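Local structure of putative secreted protein (Streptomyces coelicolor A3, 2QF9) at residues A8-A13 with R137-E143; A131-V135 with A147-V151. The protein is a probably secreted member of the DUF305 family, a helical protein of the ferritin clan whose function is unknown. All coordinates share one frame; numbering follows the deposited sequence.

Contact 1: residues A8-A13 with R137-E143; sequences ADAGFA and RCTVGVE
With CG swung anti to its own carbonyl carbon (chi1 -57°), D9 sends its carboxylate off helix 8-31 into the turn that joins helices 109-137 and 141-167, where T139 and V140 receive it. E143, CG anti to the backbone N and the chain extended beyond, reaches back to the same turn of helix 8-31. OD1 of D9 takes two backbone bonds: T139 N lies on its syn side at 2.8 Å, and V140 N comes from above the carboxylate plane, nearly straight (171°). OD2 accepts from T139 OG1 at 2.7 Å, again on the syn side but somewhat out of plane, the two side chains crossing at about a right angle. The D9 carboxylate thus fixes T139 and V140, the latter the N-cap of helix 141-167, just after C138, the first residue past helix 109-137. The E143 carboxylate lies against the D9 backbone, with OE2 2.7 Å from D9 O. The same OE2 meets the F12 ring at its edge, in the ring plane, 3.4 Å from F12 CD2. The F12 ring and the carboxylate are turned 39° apart. C138 SG, disulfide-bonded to C134, lies oblique to the F12 ring, 5.2 Å from its centroid, while A8 CB packs at 3.7 Å against R137 CB. W60 and W64 touch E143, and V140 touches L63 of the second subunit. OE1 of E143 is only 3.5 Å from OD1 of D9, so the two acids would be expected to raise each other's affinity for a proton. An E143 that is protonated at least part of the time would account for its buried oxygen lying so near the D9 carbonyl, whereas the three donors around D9 probably help that side chain keep its charge.

Contact 2: residues A131-V135 with A147-V151; sequences AKGCV and ARGMV
Helices 109-137 and 141-167 form an antiparallel helical hairpin, and here their short segments run at 142° to each other with axes approaching to 8.3 Å, A131 lying opposite A147. Alanines at this crossing let the backbones come close: A131 CB rests 3.5 Å from A147 O, and A147 CB in turn meets A131 O at 3.6 Å. C134 SG, turned anti to its backbone N (chi1 179°), packs on A147 CB at 3.7 Å, while A131 CB also touches CB of selenomethionine M150. Toward the solvent side, V151 CG2 touches both A131 CB and K132 CG, the valine crossing the lysine chain at about a right angle. V135 lies against the start of the opposing segment, its CG2 on the R148 backbone and the A147 methyl. With an alanine in place of V135 both branches are gone, which would probably open a gap beside A147 and the R148 backbone. Inside the bundle, F12, M16 and H20 of helix 8-31 and Q53 and M57 of helix 37-63 cover M150. The tightest approach of V135 CG2 is to R148 N, at 3.6 Å.

How the contacts relate
The centres of contacts 1 and 2 lie 10 Å apart at one end of the helical bundle, and their segments alternate along the chain: 8-13, 131-135, 137-143, 147-151. Contact 2 pairs the two C-terminal helices with each other, whereas contact 1 brings the N-terminal helix 8-31 onto the turn between them. Helix 141-167 serves both. F12 bridges them, its CG 3.6 Å from C134 CB and its CZ 4.0 Å from M150 SE. The C134–C138 disulfide takes one cysteine from each contact. Segments more than a hundred residues apart in sequence are thereby packed together.

Contact 1: residues A8-A13 with R137-E143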
loop_
_atom_site.group_PDB
_atom_site.type_symbol
_atom_site.label_atom_id
_atom_site.label_comp_id
_atom_site.label_asym_id
_atom_site.label_seq_id
_atom_site.Cartn_x
_atom_site.Cartn_y
_atom_site.Cartn_z
ATOM N N ALA A 8 -1.950 21.685 11.072
ATOM C CA ALA A 8 -3.020 20.813 10.570
ATOM C C ALA A 8 -2.474 19.851 9.501
ATOM O O ALA A 8 -2.851 18.684 9.454
ATOM C CB ALA A 8 -4.134 21.669 9.976
ATOM N N ASP A 9 -1.614 20.364 8.620
ATOM C CA ASP A 9 -1.041 19.535 7.561
ATOM C C ASP A 9 -0.276 18.356 8.160
ATOM O O ASP A 9 -0.470 17.213 7.735
ATOM C CB ASP A 9 -0.149 20.379 6.663
ATOM C CG ASP A 9 -0.907 21.552 6.054
ATOM O OD1 ASP A 9 -1.770 21.310 5.203
ATOM O OD2 ASP A 9 -0.638 22.706 6.443
ATOM N N ALA A 10 0.562 18.624 9.159
ATOM C CA ALA A 10 1.339 17.547 9.771
ATOM C C ALA A 10 0.443 16.592 10.555
ATOM O O ALA A 10 0.590 15.381 10.454
ATOM C CB ALA A 10 2.454 18.097 10.665
ATOM N N GLY A 11 -0.462 17.149 11.355
ATOM C CA GLY A 11 -1.321 16.332 12.224
ATOM C C GLY A 11 -2.235 15.432 11.417
ATOM O O GLY A 11 -2.396 14.256 11.749
ATOM N N PHE A 12 -2.829 15.969 10.357
ATOM C CA PHE A 12 -3.697 15.153 9.509
ATOM C C PHE A 12 -2.900 14.028 8.853
ATOM O O PHE A 12 -3.344 12.882 8.852
ATOM C CB PHE A 12 -4.447 15.984 8.464
ATOM C CG PHE A 12 -5.297 15.157 7.534
ATOM C CD1 PHE A 12 -6.543 14.666 7.948
ATOM C CD2 PHE A 12 -4.831 14.851 6.249
ATOM C CE1 PHE A 12 -7.329 13.905 7.063
ATOM C CE2 PHE A 12 -5.590 14.087 5.358
ATOM C CZ PHE A 12 -6.851 13.609 5.765
ATOM N N ALA A 13 -1.716 14.353 8.325
ATOM C CA ALA A 13 -0.840 13.332 7.729
ATOM C C ALA A 13 -0.497 12.214 8.716
ATOM O O ALA A 13 -0.577 11.026 8.355
ATOM C CB ALA A 13 0.434 13.959 7.148
ATOM N N ARG A 137 -8.840 23.037 7.610
ATOM C CA ARG A 137 -7.681 23.549 8.349
ATOM C C ARG A 137 -6.324 23.421 7.629
ATOM O O ARG A 137 -5.406 24.212 7.885
ATOM C CB ARG A 137 -7.572 22.868 9.716
ATOM C CG ARG A 137 -8.729 23.129 10.683
ATOM C CD ARG A 137 -8.531 22.328 11.952
ATOM N NE ARG A 137 -9.567 22.599 12.950
ATOM C CZ ARG A 137 -9.442 23.484 13.939
ATOM N NH1 ARG A 137 -8.329 24.195 14.068
ATOM N NH2 ARG A 137 -10.439 23.669 14.803
ATOM N N CYS A 138 -6.177 22.403 6.778
ATOM C CA CYS A 138 -4.935 22.222 6.023
ATOM C C CYS A 138 -4.635 23.415 5.114
ATOM O O CYS A 138 -5.558 24.104 4.629
ATOM C CB CYS A 138 -4.980 20.943 5.188
ATOM S SG CYS A 138 -4.901 19.435 6.217
ATOM N N THR A 139 -3.343 23.626 4.881
ATOM C CA THR A 139 -2.857 24.727 4.041
ATOM C C THR A 139 -2.128 24.252 2.768
ATOM O O THR A 139 -1.980 25.014 1.805
ATOM C CB THR A 139 -1.938 25.695 4.848
ATOM O OG1 THR A 139 -0.689 25.057 5.138
ATOM C CG2 THR A 139 -2.588 26.120 6.157
ATOM N N VAL A 140 -1.661 23.003 2.766
ATOM C CA VAL A 140 -0.961 22.440 1.618
ATOM C C VAL A 140 -1.965 21.937 0.573
ATOM O O VAL A 140 -2.812 21.077 0.862
ATOM C CB VAL A 140 0.011 21.291 2.041
ATOM C CG1 VAL A 140 0.609 20.627 0.821
ATOM C CG2 VAL A 140 1.108 21.813 2.966
ATOM N N GLY A 141 -1.869 22.491 -0.630
ATOM C CA GLY A 141 -2.870 22.278 -1.670
ATOM C C GLY A 141 -3.114 20.813 -1.987
ATOM O O GLY A 141 -4.261 20.367 -2.018
ATOM N N VAL A 142 -2.033 20.053 -2.210
ATOM C CA VAL A 142 -2.176 18.649 -2.587
ATOM C C VAL A 142 -2.829 17.829 -1.455
ATOM O O VAL A 142 -3.587 16.895 -1.718
ATOM C CB VAL A 142 -0.820 18.037 -3.057
ATOM C CG1 VAL A 142 0.233 18.072 -1.948
ATOM C CG2 VAL A 142 -1.007 16.652 -3.604
ATOM N N GLU A 143 -2.530 18.206 -0.217
ATOM C CA GLU A 143 -3.100 17.554 0.973
ATOM C C GLU A 143 -4.584 17.879 1.165
ATOM O O GLU A 143 -5.380 16.982 1.472
ATOM C CB GLU A 143 -2.306 17.916 2.224
ATOM C CG GLU A 143 -2.657 17.033 3.410
ATOM C CD GLU A 143 -1.754 17.240 4.610
ATOM O OE1 GLU A 143 -0.774 18.008 4.508
ATOM O OE2 GLU A 143 -2.027 16.616 5.654
#

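Contact 2: residues A131-V135 with A147-V151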
loop_
_atom_site.group_PDB
_atom_site.type_symbol
_atom_site.label_atom_id
_atom_site.label_comp_id
_atom_site.label_asym_id
_atom_site.label_seq_id
_atom_site.Cartn_x
_atom_site.Cartn_y
_atom_site.Cartn_z
ATOM N N ALA A 131 -11.176 13.967 7.457
ATOM C CA ALA A 131 -10.850 14.565 6.154
ATOM C C ALA A 131 -11.485 15.963 6.026
ATOM O O ALA A 131 -10.850 16.920 5.536
ATOM C CB ALA A 131 -11.318 13.682 5.039
ATOM N N LYS A 132 -12.731 16.071 6.486
ATOM C CA LYS A 132 -13.427 17.356 6.543
ATOM C C LYS A 132 -12.635 18.361 7.365
ATOM O O LYS A 132 -12.573 19.550 6.995
ATOM C CB LYS A 132 -14.851 17.189 7.090
ATOM C CG LYS A 132 -15.837 16.657 6.077
ATOM C CD LYS A 132 -17.223 16.507 6.713
ATOM C CE LYS A 132 -18.266 16.033 5.714
ATOM N NZ LYS A 132 -19.574 15.756 6.429
ATOM N N GLY A 133 -12.021 17.892 8.457
ATOM C CA GLY A 133 -11.180 18.735 9.308
ATOM C C GLY A 133 -9.992 19.297 8.533
ATOM O O GLY A 133 -9.638 20.470 8.679
ATOM N N CYS A 134 -9.362 18.455 7.717
ATOM C CA CYS A 134 -8.260 18.903 6.863
ATOM C C CYS A 134 -8.749 19.845 5.744
ATOM O O CYS A 134 -8.082 20.829 5.433
ATOM C CB CYS A 134 -7.484 17.704 6.303
ATOM S SG CYS A 134 -6.089 18.097 5.188
ATOM N N VAL A 135 -9.917 19.572 5.154
ATOM C CA VAL A 135 -10.457 20.476 4.129
ATOM C C VAL A 135 -10.588 21.900 4.738
ATOM O O VAL A 135 -10.264 22.904 4.087
ATOM C CB VAL A 135 -11.789 19.951 3.482
ATOM C CG1 VAL A 135 -12.392 20.990 2.524
ATOM C CG2 VAL A 135 -11.540 18.664 2.716
ATOM N N ALA A 147 -7.652 15.189 0.887
ATOM C CA ALA A 147 -8.690 15.118 1.921
ATOM C C ALA A 147 -10.101 15.252 1.308
ATOM O O ALA A 147 -11.004 14.477 1.623
ATOM C CB ALA A 147 -8.435 16.184 2.992
ATOM N N ARG A 148 -10.270 16.224 0.412
ATOM C CA ARG A 148 -11.554 16.448 -0.272
ATOM C C ARG A 148 -11.985 15.206 -1.077
ATOM O O ARG A 148 -13.178 14.877 -1.152
ATOM C CB ARG A 148 -11.440 17.693 -1.164
ATOM C CG ARG A 148 -12.751 18.417 -1.484
ATOM C CD ARG A 148 -12.574 19.947 -1.388
ATOM N NE ARG A 148 -11.248 20.402 -1.823
ATOM C CZ ARG A 148 -10.647 21.508 -1.391
ATOM N NH1 ARG A 148 -11.239 22.290 -0.497
ATOM N NH2 ARG A 148 -9.444 21.828 -1.851
ATOM N N GLY A 149 -11.007 14.512 -1.660
ATOM C CA GLY A 149 -11.252 13.285 -2.431
ATOM C C GLY A 149 -11.644 12.126 -1.539
ATOM O O GLY A 149 -12.479 11.299 -1.923
HETATM N N MSE A 150 -11.060 12.085 -0.340
HETATM C CA MSE A 150 -11.432 11.082 0.662
HETATM C C MSE A 150 -12.865 11.250 1.129
HETATM O O MSE A 150 -13.557 10.261 1.297
HETATM C CB MSE A 150 -10.504 11.114 1.870
HETATM C CG MSE A 150 -9.061 10.784 1.542
HETATM SE SE MSE A 150 -8.108 10.734 3.242
HETATM C CE MSE A 150 -6.277 10.885 2.602
ATOM N N VAL A 151 -13.318 12.491 1.317
ATOM C CA VAL A 151 -14.733 12.713 1.664
ATOM C C VAL A 151 -15.652 12.060 0.619
ATOM O O VAL A 151 -16.536 11.270 0.966
ATOM C CB VAL A 151 -15.054 14.210 1.901
ATOM C CG1 VAL A 151 -16.539 14.411 2.212
ATOM C CG2 VAL A 151 -14.198 14.758 3.069
#